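PDB 3MBH: putative phosphomethylpyrimidine kinase from Bacteroides thetaiotaomicron, which probably phosphorylates pyridoxal and related vitamin B6 compounds at the expense of ATP. Local coordinates for residues D59-M64 with S88-Q93; V76-I81 with K100-P105; Y152-P157 with R172-K177; A218-T223 with Y264-G269. One frame throughout, in Å; residues are numbered along the deposited sequence. Where two conformers were deposited one is given.

Interaction 1. Residues D59-M64 with S88-Q93; sequences DLTDEM and SPRQIQ
Thr61 presents its hydroxyl to Ser88 and Gln91 together. Ser88 OG donates to Thr61 OG1 over 2.8 Å, and Gln91 NE2 reaches the same oxygen at 3.0 Å by a nearly straight bond (164°) that lies in the plane of the Gln91 amide. The two side chains cross at a slant. The amide is held further, since NE2 also bonds to Thr43 O while OE1 takes the backbone N of Gly87. Arg90 passes the methyl side of Thr61 at about a right angle, with NH1 next to CG2. The Arg90 chain is bent at chi3, and NH2 forms a salt bridge to Asp59 OD2 at 2.9 Å, meeting that oxygen nearly along its C-O axis; the oxygen is tilted out of the guanidinium plane, and the two planes are 63° apart. Asp59 has CG anti to its backbone N (chi1 174°), between this arginine and the turn that follows. OD1 accepts from Thr61 N at 2.9 Å, closing an Asx turn. A more distant ion pair joins Asp62 OD1 to Arg90 NH1 at 4.0 Å, and a water in the guanidinium plane links NH1 (2.9 Å) to Asp62 OD2 (2.7 Å). An alanine in place of Asp59 would probably leave the Arg90 NH2 charge without its closest mate and release the turn at Thr61. Thr61 OG1 also gives its own proton to Asp59 OD1, in a bond modelled too short for its length to be trusted, and Asp59 thus joins the buried hydroxyl-amide cluster to the more exposed ion-pair network.

Interaction 2. Residues V76-I81 with K100-P105; sequences VQFDAI and KDFRQP
Val76 meets Phe102 first through its backbone: the carbonyl oxygen lies at the edge of the Phe102 ring, near its plane, with Val76 O 3.5 Å from Phe102 CE2. Its CG1 methyl adds looser apolar contact with the same ring atom. Gln77, in the conformer described here, bends sharply at chi2 (-89°) and lays its amide flat against that of Gln104. The two planes are only 11° apart, although the chains that carry them cross at about a right angle. Phe78 brings its ring against Phe102 on a slant, the planes inclined at 40° and the centroids 5.7 Å apart. The closest atoms, Phe78 CD2 and Phe102 CD2, are separated by 3.7 Å. The backbone of Phe78 is tied to the helix end by two waters: one accepts from Phe78 N (2.8 Å) and donates to Phe102 O (2.7 Å), while the other donates to both Phe78 O and Phe102 O. Two waters thus donate to Phe102 O, the carbonyl of the last helical residue. Ile81 completes the walk, its CD1 methyl 4.0 Å from Phe102 CB, where the two side chains again cross at about a right angle. The contact lies within a beta-alpha-beta unit, binding the approach to strand 80-83 to the end of helix 91-102, whose chain goes on to strand 108-111. Helix 64-73 adds Ile68 and Trp71 around Phe102, Trp71 meeting Phe78 edge-to-face, and strand 9-17 supplies Ala11 and Val13 beside Phe78 and Ile81.

Interaction 3. Residues Y152-P157 with R172-K177; sequences YLLDEP and RLLSDK
Leu173 opens an apolar helix-helix contact of the ribokinase-like alpha/beta fold, in which the last turns of helix 164-176 pack against the C-terminal end of helix 147-154. The latter closes in a Schellman motif at Asp155, which has positive phi. Leu173 CB lies 4.2 Å from Leu154 CD2, near the exposed margin. One residue on, Leu174 carries the centre. Its CD2 methyl meets Leu154 CD2 at 3.5 Å, the two leucine side chains crossing obliquely, and the same methyl of Leu174 touches Leu153 CB at 4.2 Å. In Leu174, chi1 (-74°) sets CG anti to the carbonyl carbon, and it is the CD2 branch beyond it that meets Leu154. Ile137 and Val182 pack against Leu174 from outside the two segments. No hydrogen bond links the segments. Polar groups at the end of helix 147-154 turn instead to Arg134, which forms a salt bridge with Asp155 and bonds to Tyr152 O. Lys177, the last residue to take part and extended beyond CG, brings NZ to 4.1 Å from Leu154 CD2.

Interaction 4. Residues A218-T223 with Y264-G269; sequences AHYPGT and YDNREG
Tyr220 and Asn266 set a ring against an amide, their planes 42° apart, so the two groups meet on a slant instead of stacking flat. Within this pair, Tyr220 CE1 comes closest, 3.4 Å from Asn266 CG. At the edge of the Tyr220 ring, in its plane, a water bonds to Tyr220 OH at 2.7 Å and donates to Asn266 OD1 at 2.7 Å, bridging the two ends. The same OD1 lies in the plane of the Tyr264 ring, at its edge. A third flat group, the Arg267 guanidinium, grips Asp265 side-on: NE bonds to OD1 and NH2 to OD2, while OD1 also accepts from Arg267 N in an Asx turn. Tyr220 has CG anti to its carbonyl carbon (chi1 -52°), which sets CG beside the backbone N, with the ring on the Asn266 side. An alanine in place of Tyr220 would probably leave the bridging water without one of its partners and the Asn266 amide freer to turn. Alongside, Pro221 CD lies 3.3 Å from Asn266 O, and a second water donates to both Pro221 O and Arg267 O. Arg267 O also accepts from His49 of the pyridoxal pocket. Residues 220-223 make a type II turn with Gly222 at the N-cap of helix 223-236, and the side chain of Pro221 lies about 5 Å from the bound pyridoxal. A glycine-rich turn leading to Asp225 of that pocket matches the GTGD motif of ribokinase relatives, where it forms the anion hole at the helix start.

How the interactions relate
From the N terminus, interaction 1 opens at 59-64, after strand 57-59, and closes its loop at 88-93 on the start of helix 91-102. Before it closes, interaction 2 opens at 76-81, so the two cross; it ends at 100-105, on the far part of the same helix. Together they hold helix 91-102 near both ends, to the turn before helix 64-73 and to the lead-in of strand 80-83. Interactions 3 and 4 follow in series without nesting. Interaction 3 closes a short loop between helices 147-154 and 164-176; interaction 4 closes a longer, largely helical one, joining the turn before helix 223-236 to the loop after helix 241-257.

Interaction 1. Residues D59-M64 with S88-Q93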
# COMPACT_ATOMS: atom_id res chain seq x y z
N ASP A 59 9.84 35.53 -20.75
CA ASP A 59 10.18 34.67 -21.88
C ASP A 59 11.58 34.19 -21.63
O ASP A 59 12.47 35.00 -21.49
CB ASP A 59 10.15 35.53 -23.18
CG ASP A 59 10.63 34.76 -24.45
OD1 ASP A 59 10.87 33.54 -24.44
OD2 ASP A 59 10.73 35.43 -25.51
N LEU A 60 11.80 32.89 -21.58
CA LEU A 60 13.16 32.38 -21.33
C LEU A 60 13.91 31.87 -22.59
O LEU A 60 14.92 31.12 -22.46
CB LEU A 60 13.14 31.31 -20.23
CG LEU A 60 12.72 31.75 -18.81
CD1 LEU A 60 12.61 30.49 -17.95
CD2 LEU A 60 13.72 32.76 -18.23
N THR A 61 13.42 32.27 -23.78
CA THR A 61 13.97 31.82 -25.06
C THR A 61 15.49 31.94 -25.07
O THR A 61 16.17 30.98 -25.43
CB THR A 61 13.41 32.61 -26.27
OG1 THR A 61 11.97 32.50 -26.28
CG2 THR A 61 14.02 32.13 -27.67
N ASP A 62 16.00 33.10 -24.67
CA ASP A 62 17.41 33.28 -24.75
C ASP A 62 18.26 32.58 -23.68
O ASP A 62 19.48 32.47 -23.85
CB ASP A 62 17.72 34.75 -24.83
CG ASP A 62 17.12 35.38 -26.10
OD1 ASP A 62 17.22 34.77 -27.18
OD2 ASP A 62 16.52 36.47 -25.98
N GLU A 63 17.64 32.08 -22.62
CA GLU A 63 18.39 31.27 -21.65
C GLU A 63 18.49 29.81 -22.08
O GLU A 63 19.43 29.12 -21.68
CB GLU A 63 17.75 31.37 -20.29
CG GLU A 63 18.65 30.92 -19.14
CD GLU A 63 19.93 31.77 -18.98
OE1 GLU A 63 19.95 32.94 -19.42
OE2 GLU A 63 20.92 31.24 -18.40
N MSE A 64 17.56 29.33 -22.88
CA MSE A 64 17.48 27.91 -23.23
C MSE A 64 18.75 27.40 -23.96
O MSE A 64 19.29 26.36 -23.60
CB MSE A 64 16.20 27.61 -24.04
CG MSE A 64 14.90 27.75 -23.22
SE MSE A 64 13.23 27.72 -24.23
CE MSE A 64 13.88 28.71 -25.70
N SER A 88 7.95 31.51 -26.89
CA SER A 88 7.92 32.38 -28.05
C SER A 88 7.99 31.50 -29.31
O SER A 88 8.34 30.34 -29.25
CB SER A 88 9.11 33.38 -28.04
OG SER A 88 10.31 32.72 -28.48
N PRO A 89 7.67 32.06 -30.47
CA PRO A 89 7.84 31.26 -31.69
C PRO A 89 9.28 30.85 -32.03
O PRO A 89 9.48 29.88 -32.77
CB PRO A 89 7.24 32.15 -32.79
CG PRO A 89 6.36 33.12 -32.00
CD PRO A 89 7.00 33.33 -30.69
N ARG A 90 10.26 31.59 -31.52
CA ARG A 90 11.67 31.28 -31.71
C ARG A 90 12.06 29.94 -31.03
O ARG A 90 13.05 29.33 -31.36
CB ARG A 90 12.54 32.43 -31.19
CG ARG A 90 12.44 33.66 -32.04
CD ARG A 90 12.99 34.95 -31.44
NE ARG A 90 12.08 35.46 -30.41
CZ ARG A 90 12.36 35.56 -29.12
NH1 ARG A 90 13.57 35.27 -28.65
NH2 ARG A 90 11.45 36.05 -28.29
N GLN A 91 11.29 29.51 -30.05
CA GLN A 91 11.62 28.30 -29.33
C GLN A 91 11.43 27.06 -30.16
O GLN A 91 12.09 26.07 -29.91
CB GLN A 91 10.83 28.18 -28.02
CG GLN A 91 11.12 29.35 -27.09
CD GLN A 91 10.60 29.17 -25.69
OE1 GLN A 91 10.04 28.12 -25.36
NE2 GLN A 91 10.74 30.21 -24.86
N ILE A 92 10.57 27.10 -31.16
CA ILE A 92 10.31 25.86 -31.89
C ILE A 92 11.60 25.31 -32.49
O ILE A 92 11.92 24.15 -32.31
CB ILE A 92 9.20 25.96 -32.91
CG1 ILE A 92 7.85 25.84 -32.18
CG2 ILE A 92 9.38 24.80 -33.97
CD1 ILE A 92 7.39 27.15 -31.37
N GLN A 93 12.40 26.16 -33.10
CA GLN A 93 13.61 25.68 -33.76
C GLN A 93 14.71 25.31 -32.78
O GLN A 93 15.47 24.39 -33.01
CB GLN A 93 14.10 26.70 -34.79
CG GLN A 93 13.48 26.55 -36.15
CD GLN A 93 13.69 25.14 -36.81
OE1 GLN A 93 14.78 24.53 -36.75
NE2 GLN A 93 12.64 24.65 -37.41
O HOH W 1 13.87 36.29 -25.94

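Interaction 2. Residues V76-I81 with K100-P105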
# COMPACT_ATOMS: atom_id res chain seq x y z
N VAL A 76 24.95 14.91 -20.36
CA VAL A 76 23.70 14.36 -19.85
C VAL A 76 22.96 13.67 -20.98
O VAL A 76 22.94 14.14 -22.11
CB VAL A 76 22.82 15.40 -19.09
CG1 VAL A 76 22.55 16.55 -19.93
CG2 VAL A 76 21.47 14.78 -18.68
N GLN A 77 22.38 12.53 -20.66
CA GLN A 77 21.59 11.77 -21.60
C GLN A 77 20.14 11.66 -21.12
O GLN A 77 19.89 11.34 -19.96
CB GLN A 77 22.17 10.38 -21.77
CG GLN A 77 23.60 10.35 -22.30
CD GLN A 77 23.63 10.32 -23.81
OE1 GLN A 77 24.40 9.56 -24.40
NE2 GLN A 77 22.76 11.10 -24.45
N PHE A 78 19.20 11.90 -22.02
CA PHE A 78 17.79 11.78 -21.67
C PHE A 78 17.15 10.56 -22.28
O PHE A 78 17.37 10.24 -23.42
CB PHE A 78 17.02 13.04 -22.06
CG PHE A 78 17.55 14.28 -21.38
CD1 PHE A 78 17.39 14.44 -20.03
CD2 PHE A 78 18.22 15.25 -22.09
CE1 PHE A 78 17.90 15.56 -19.41
CE2 PHE A 78 18.70 16.40 -21.48
CZ PHE A 78 18.55 16.57 -20.16
N ASP A 79 16.32 9.90 -21.50
CA ASP A 79 15.54 8.75 -21.98
C ASP A 79 14.29 9.23 -22.68
O ASP A 79 13.72 8.53 -23.52
CB ASP A 79 15.23 7.86 -20.81
CG ASP A 79 16.50 7.40 -20.10
OD1 ASP A 79 17.17 6.57 -20.72
OD2 ASP A 79 16.88 7.94 -19.02
N ALA A 80 13.88 10.45 -22.36
CA ALA A 80 12.75 11.03 -23.03
C ALA A 80 12.83 12.53 -23.03
O ALA A 80 13.52 13.08 -22.20
CB ALA A 80 11.46 10.58 -22.40
N ILE A 81 12.15 13.15 -23.98
CA ILE A 81 12.01 14.61 -24.08
C ILE A 81 10.52 14.88 -24.28
O ILE A 81 9.88 14.30 -25.17
CB ILE A 81 12.80 15.25 -25.25
CG1 ILE A 81 14.28 14.91 -25.12
CG2 ILE A 81 12.52 16.80 -25.32
CD1 ILE A 81 15.17 15.34 -26.26
N LYS A 100 16.97 16.93 -31.92
CA LYS A 100 17.90 16.34 -32.88
C LYS A 100 19.19 15.90 -32.18
O LYS A 100 19.69 14.80 -32.40
CB LYS A 100 18.23 17.29 -34.00
CG LYS A 100 19.12 16.68 -35.14
CD LYS A 100 19.56 17.74 -36.14
CE LYS A 100 20.09 19.00 -35.46
NZ LYS A 100 20.97 19.82 -36.37
N ASP A 101 19.72 16.77 -31.32
CA ASP A 101 21.00 16.51 -30.68
C ASP A 101 20.93 15.56 -29.49
O ASP A 101 21.95 14.97 -29.10
CB ASP A 101 21.60 17.82 -30.21
CG ASP A 101 22.00 18.75 -31.38
OD1 ASP A 101 22.06 18.32 -32.54
OD2 ASP A 101 22.23 19.93 -31.11
N PHE A 102 19.77 15.42 -28.86
CA PHE A 102 19.71 14.63 -27.64
C PHE A 102 18.94 13.35 -27.79
O PHE A 102 18.79 12.56 -26.84
CB PHE A 102 19.16 15.46 -26.47
CG PHE A 102 20.19 16.35 -25.83
CD1 PHE A 102 20.56 17.53 -26.42
CD2 PHE A 102 20.80 16.00 -24.64
CE1 PHE A 102 21.51 18.37 -25.81
CE2 PHE A 102 21.75 16.82 -24.05
CZ PHE A 102 22.09 18.02 -24.63
N ARG A 103 18.37 13.12 -28.95
CA ARG A 103 17.56 11.92 -29.06
C ARG A 103 18.51 10.73 -29.14
O ARG A 103 19.68 10.87 -29.49
CB ARG A 103 16.59 11.95 -30.21
CG ARG A 103 17.22 11.90 -31.55
CD ARG A 103 16.16 12.30 -32.61
NE ARG A 103 15.00 11.44 -32.49
CZ ARG A 103 13.74 11.77 -32.78
NH1 ARG A 103 13.44 12.98 -33.25
NH2 ARG A 103 12.78 10.87 -32.58
N GLN A 104 18.02 9.59 -28.72
CA GLN A 104 18.78 8.36 -28.81
C GLN A 104 17.92 7.41 -29.60
O GLN A 104 16.76 7.71 -29.89
CB GLN A 104 19.13 7.83 -27.41
CG GLN A 104 20.12 8.76 -26.71
CD GLN A 104 20.40 8.38 -25.28
OE1 GLN A 104 19.69 8.78 -24.34
NE2 GLN A 104 21.50 7.65 -25.08
N PRO A 105 18.49 6.28 -30.01
CA PRO A 105 17.68 5.25 -30.66
C PRO A 105 16.50 4.76 -29.82
O PRO A 105 15.44 4.48 -30.35
CB PRO A 105 18.69 4.12 -30.90
CG PRO A 105 20.02 4.79 -30.91
CD PRO A 105 19.92 5.94 -29.96
O HOH W 2 20.22 12.23 -24.59
O HOH W 3 16.30 11.58 -25.53

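Interaction 3. Residues Y152-P157 with R172-K177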
# COMPACT_ATOMS: atom_id res chain seq x y z
N TYR A 152 -6.10 23.62 -35.52
CA TYR A 152 -4.99 24.56 -35.77
C TYR A 152 -3.81 23.88 -36.48
O TYR A 152 -3.28 24.39 -37.45
CB TYR A 152 -4.54 25.23 -34.48
CG TYR A 152 -5.41 26.42 -34.10
CD1 TYR A 152 -5.49 27.55 -34.93
CD2 TYR A 152 -6.17 26.42 -32.93
CE1 TYR A 152 -6.31 28.64 -34.57
CE2 TYR A 152 -6.99 27.47 -32.59
CZ TYR A 152 -7.06 28.57 -33.41
OH TYR A 152 -7.86 29.62 -33.03
N LEU A 153 -3.46 22.67 -36.05
CA LEU A 153 -2.36 21.93 -36.68
C LEU A 153 -2.69 21.54 -38.12
O LEU A 153 -1.82 21.64 -38.98
CB LEU A 153 -1.99 20.70 -35.89
CG LEU A 153 -1.31 20.97 -34.56
CD1 LEU A 153 -1.24 19.75 -33.66
CD2 LEU A 153 0.08 21.56 -34.83
N LEU A 154 -3.92 21.11 -38.39
CA LEU A 154 -4.32 20.75 -39.74
C LEU A 154 -4.69 21.96 -40.63
O LEU A 154 -4.94 21.79 -41.81
CB LEU A 154 -5.49 19.77 -39.67
CG LEU A 154 -5.17 18.39 -39.09
CD1 LEU A 154 -6.39 17.53 -39.11
CD2 LEU A 154 -4.05 17.71 -39.86
N ASP A 155 -4.74 23.17 -40.05
CA ASP A 155 -5.11 24.38 -40.76
C ASP A 155 -6.48 24.19 -41.38
O ASP A 155 -6.65 24.35 -42.57
CB ASP A 155 -4.06 24.72 -41.84
CG ASP A 155 -4.15 26.17 -42.34
OD1 ASP A 155 -4.31 27.10 -41.51
OD2 ASP A 155 -4.02 26.39 -43.57
N GLU A 156 -7.44 23.82 -40.54
CA GLU A 156 -8.83 23.68 -40.92
C GLU A 156 -9.68 24.32 -39.83
O GLU A 156 -9.28 24.36 -38.67
CB GLU A 156 -9.21 22.22 -41.04
CG GLU A 156 -8.51 21.46 -42.14
CD GLU A 156 -9.03 21.81 -43.52
OE1 GLU A 156 -10.23 21.57 -43.79
OE2 GLU A 156 -8.25 22.34 -44.35
N PRO A 157 -10.87 24.81 -40.18
CA PRO A 157 -11.68 25.48 -39.16
C PRO A 157 -12.18 24.49 -38.11
O PRO A 157 -12.45 23.33 -38.43
CB PRO A 157 -12.86 26.05 -39.94
CG PRO A 157 -12.61 25.78 -41.37
CD PRO A 157 -11.50 24.81 -41.50
N ARG A 172 -4.73 9.81 -38.76
CA ARG A 172 -3.84 9.35 -39.80
C ARG A 172 -3.09 10.51 -40.48
O ARG A 172 -1.90 10.37 -40.77
CB ARG A 172 -4.66 8.50 -40.78
CG ARG A 172 -3.92 8.01 -41.98
CD ARG A 172 -2.71 7.22 -41.57
NE ARG A 172 -2.16 6.50 -42.72
CZ ARG A 172 -1.21 5.59 -42.62
NH1 ARG A 172 -0.66 5.33 -41.43
NH2 ARG A 172 -0.78 4.98 -43.71
N LEU A 173 -3.76 11.65 -40.73
CA LEU A 173 -3.13 12.80 -41.40
C LEU A 173 -2.02 13.36 -40.53
O LEU A 173 -0.95 13.68 -41.02
CB LEU A 173 -4.11 13.95 -41.64
CG LEU A 173 -5.13 13.89 -42.75
CD1 LEU A 173 -5.94 15.20 -42.71
CD2 LEU A 173 -4.50 13.69 -44.16
N LEU A 174 -2.28 13.46 -39.23
CA LEU A 174 -1.27 13.87 -38.30
C LEU A 174 -0.12 12.85 -38.18
O LEU A 174 1.04 13.24 -38.11
CB LEU A 174 -1.89 14.21 -36.93
CG LEU A 174 -2.69 15.52 -36.80
CD1 LEU A 174 -3.17 15.62 -35.34
CD2 LEU A 174 -1.89 16.74 -37.22
N SER A 175 -0.42 11.55 -38.20
CA SER A 175 0.65 10.54 -38.12
C SER A 175 1.54 10.57 -39.38
O SER A 175 2.74 10.38 -39.31
CB SER A 175 0.11 9.15 -37.97
OG SER A 175 1.18 8.24 -37.93
N ASP A 176 0.93 10.85 -40.51
CA ASP A 176 1.69 11.01 -41.76
C ASP A 176 2.74 12.11 -41.66
O ASP A 176 3.74 12.06 -42.33
CB ASP A 176 0.75 11.29 -42.91
CG ASP A 176 -0.05 10.04 -43.32
OD1 ASP A 176 0.25 8.90 -42.90
OD2 ASP A 176 -1.02 10.22 -44.07
N LYS A 177 2.56 13.07 -40.75
CA LYS A 177 3.50 14.14 -40.63
C LYS A 177 4.73 13.81 -39.83
O LYS A 177 5.67 14.61 -39.81
CB LYS A 177 2.79 15.37 -40.08
CG LYS A 177 2.14 16.13 -41.21
CD LYS A 177 0.94 16.90 -40.80
CE LYS A 177 0.21 17.32 -42.11
NZ LYS A 177 -0.59 18.55 -41.93

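Interaction 4. Residues A218-T223 with Y264-G269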
# COMPACT_ATOMS: atom_id res chain seq x y z
N ALA A 218 -11.71 20.71 -20.30
CA ALA A 218 -11.56 22.13 -20.64
C ALA A 218 -11.99 23.02 -19.48
O ALA A 218 -11.57 24.14 -19.40
CB ALA A 218 -12.40 22.46 -21.86
N HIS A 219 -12.84 22.52 -18.59
CA HIS A 219 -13.19 23.26 -17.37
C HIS A 219 -12.02 23.41 -16.39
O HIS A 219 -12.11 24.23 -15.47
CB HIS A 219 -14.34 22.58 -16.65
CG HIS A 219 -15.64 22.69 -17.37
ND1 HIS A 219 -16.84 22.36 -16.78
CD2 HIS A 219 -15.94 23.09 -18.63
CE1 HIS A 219 -17.82 22.57 -17.63
NE2 HIS A 219 -17.30 23.01 -18.77
N TYR A 220 -10.95 22.61 -16.54
CA TYR A 220 -9.82 22.61 -15.58
C TYR A 220 -8.48 22.80 -16.32
O TYR A 220 -7.92 21.81 -16.81
CB TYR A 220 -9.76 21.34 -14.74
CG TYR A 220 -11.06 21.02 -14.06
CD1 TYR A 220 -11.34 21.51 -12.82
CD2 TYR A 220 -12.00 20.23 -14.68
CE1 TYR A 220 -12.58 21.24 -12.21
CE2 TYR A 220 -13.17 19.99 -14.11
CZ TYR A 220 -13.45 20.46 -12.87
OH TYR A 220 -14.66 20.17 -12.33
N PRO A 221 -7.96 24.03 -16.33
CA PRO A 221 -6.74 24.35 -17.01
C PRO A 221 -5.63 23.42 -16.55
O PRO A 221 -5.59 23.07 -15.35
CB PRO A 221 -6.46 25.77 -16.55
CG PRO A 221 -7.84 26.32 -16.37
CD PRO A 221 -8.46 25.20 -15.60
N GLY A 222 -4.82 23.00 -17.51
CA GLY A 222 -3.69 22.13 -17.29
C GLY A 222 -4.01 20.66 -17.32
O GLY A 222 -3.13 19.85 -17.06
N THR A 223 -5.25 20.28 -17.63
CA THR A 223 -5.56 18.85 -17.70
C THR A 223 -4.85 18.15 -18.85
O THR A 223 -4.60 16.95 -18.78
CB THR A 223 -7.06 18.65 -17.82
OG1 THR A 223 -7.71 19.12 -16.62
CG2 THR A 223 -7.38 17.18 -18.06
N TYR A 264 -15.38 25.64 -5.42
CA TYR A 264 -14.05 25.37 -5.90
C TYR A 264 -13.85 26.27 -7.10
O TYR A 264 -14.74 26.44 -7.91
CB TYR A 264 -13.90 23.88 -6.27
CG TYR A 264 -12.49 23.52 -6.66
CD1 TYR A 264 -11.53 23.34 -5.70
CD2 TYR A 264 -12.10 23.41 -8.00
CE1 TYR A 264 -10.20 23.04 -6.04
CE2 TYR A 264 -10.78 23.09 -8.36
CZ TYR A 264 -9.83 22.89 -7.37
OH TYR A 264 -8.52 22.60 -7.65
N ASP A 265 -12.68 26.88 -7.19
CA ASP A 265 -12.29 27.66 -8.35
C ASP A 265 -11.57 26.75 -9.31
O ASP A 265 -10.38 26.48 -9.14
CB ASP A 265 -11.35 28.80 -7.91
CG ASP A 265 -10.94 29.68 -9.04
OD1 ASP A 265 -11.31 29.46 -10.22
OD2 ASP A 265 -10.18 30.63 -8.76
N ASN A 266 -12.32 26.28 -10.31
CA ASN A 266 -11.82 25.33 -11.29
C ASN A 266 -10.59 25.81 -12.02
O ASN A 266 -9.88 25.01 -12.59
CB ASN A 266 -12.88 24.99 -12.33
CG ASN A 266 -14.05 24.23 -11.77
OD1 ASN A 266 -14.08 23.80 -10.61
ND2 ASN A 266 -15.05 24.04 -12.62
N ARG A 267 -10.30 27.10 -11.98
CA ARG A 267 -9.05 27.55 -12.60
C ARG A 267 -7.81 27.02 -11.85
O ARG A 267 -6.71 27.01 -12.39
CB ARG A 267 -9.00 29.07 -12.69
CG ARG A 267 -10.11 29.66 -13.60
CD ARG A 267 -10.22 31.19 -13.42
NE ARG A 267 -10.39 31.57 -12.04
CZ ARG A 267 -10.46 32.83 -11.60
NH1 ARG A 267 -10.34 33.85 -12.43
NH2 ARG A 267 -10.59 33.06 -10.31
N GLU A 268 -7.98 26.56 -10.61
CA GLU A 268 -6.83 26.03 -9.82
C GLU A 268 -6.43 24.66 -10.32
O GLU A 268 -5.36 24.16 -9.95
CB GLU A 268 -7.13 26.05 -8.32
CG GLU A 268 -7.17 27.46 -7.79
CD GLU A 268 -7.47 27.58 -6.32
OE1 GLU A 268 -7.36 26.56 -5.62
OE2 GLU A 268 -7.81 28.70 -5.87
N GLY A 269 -7.27 24.03 -11.15
CA GLY A 269 -6.96 22.73 -11.70
C GLY A 269 -7.56 21.56 -10.96
O GLY A 269 -8.28 21.73 -9.95
O HOH W 4 -15.12 21.38 -9.98
O HOH W 5 -4.75 24.93 -13.26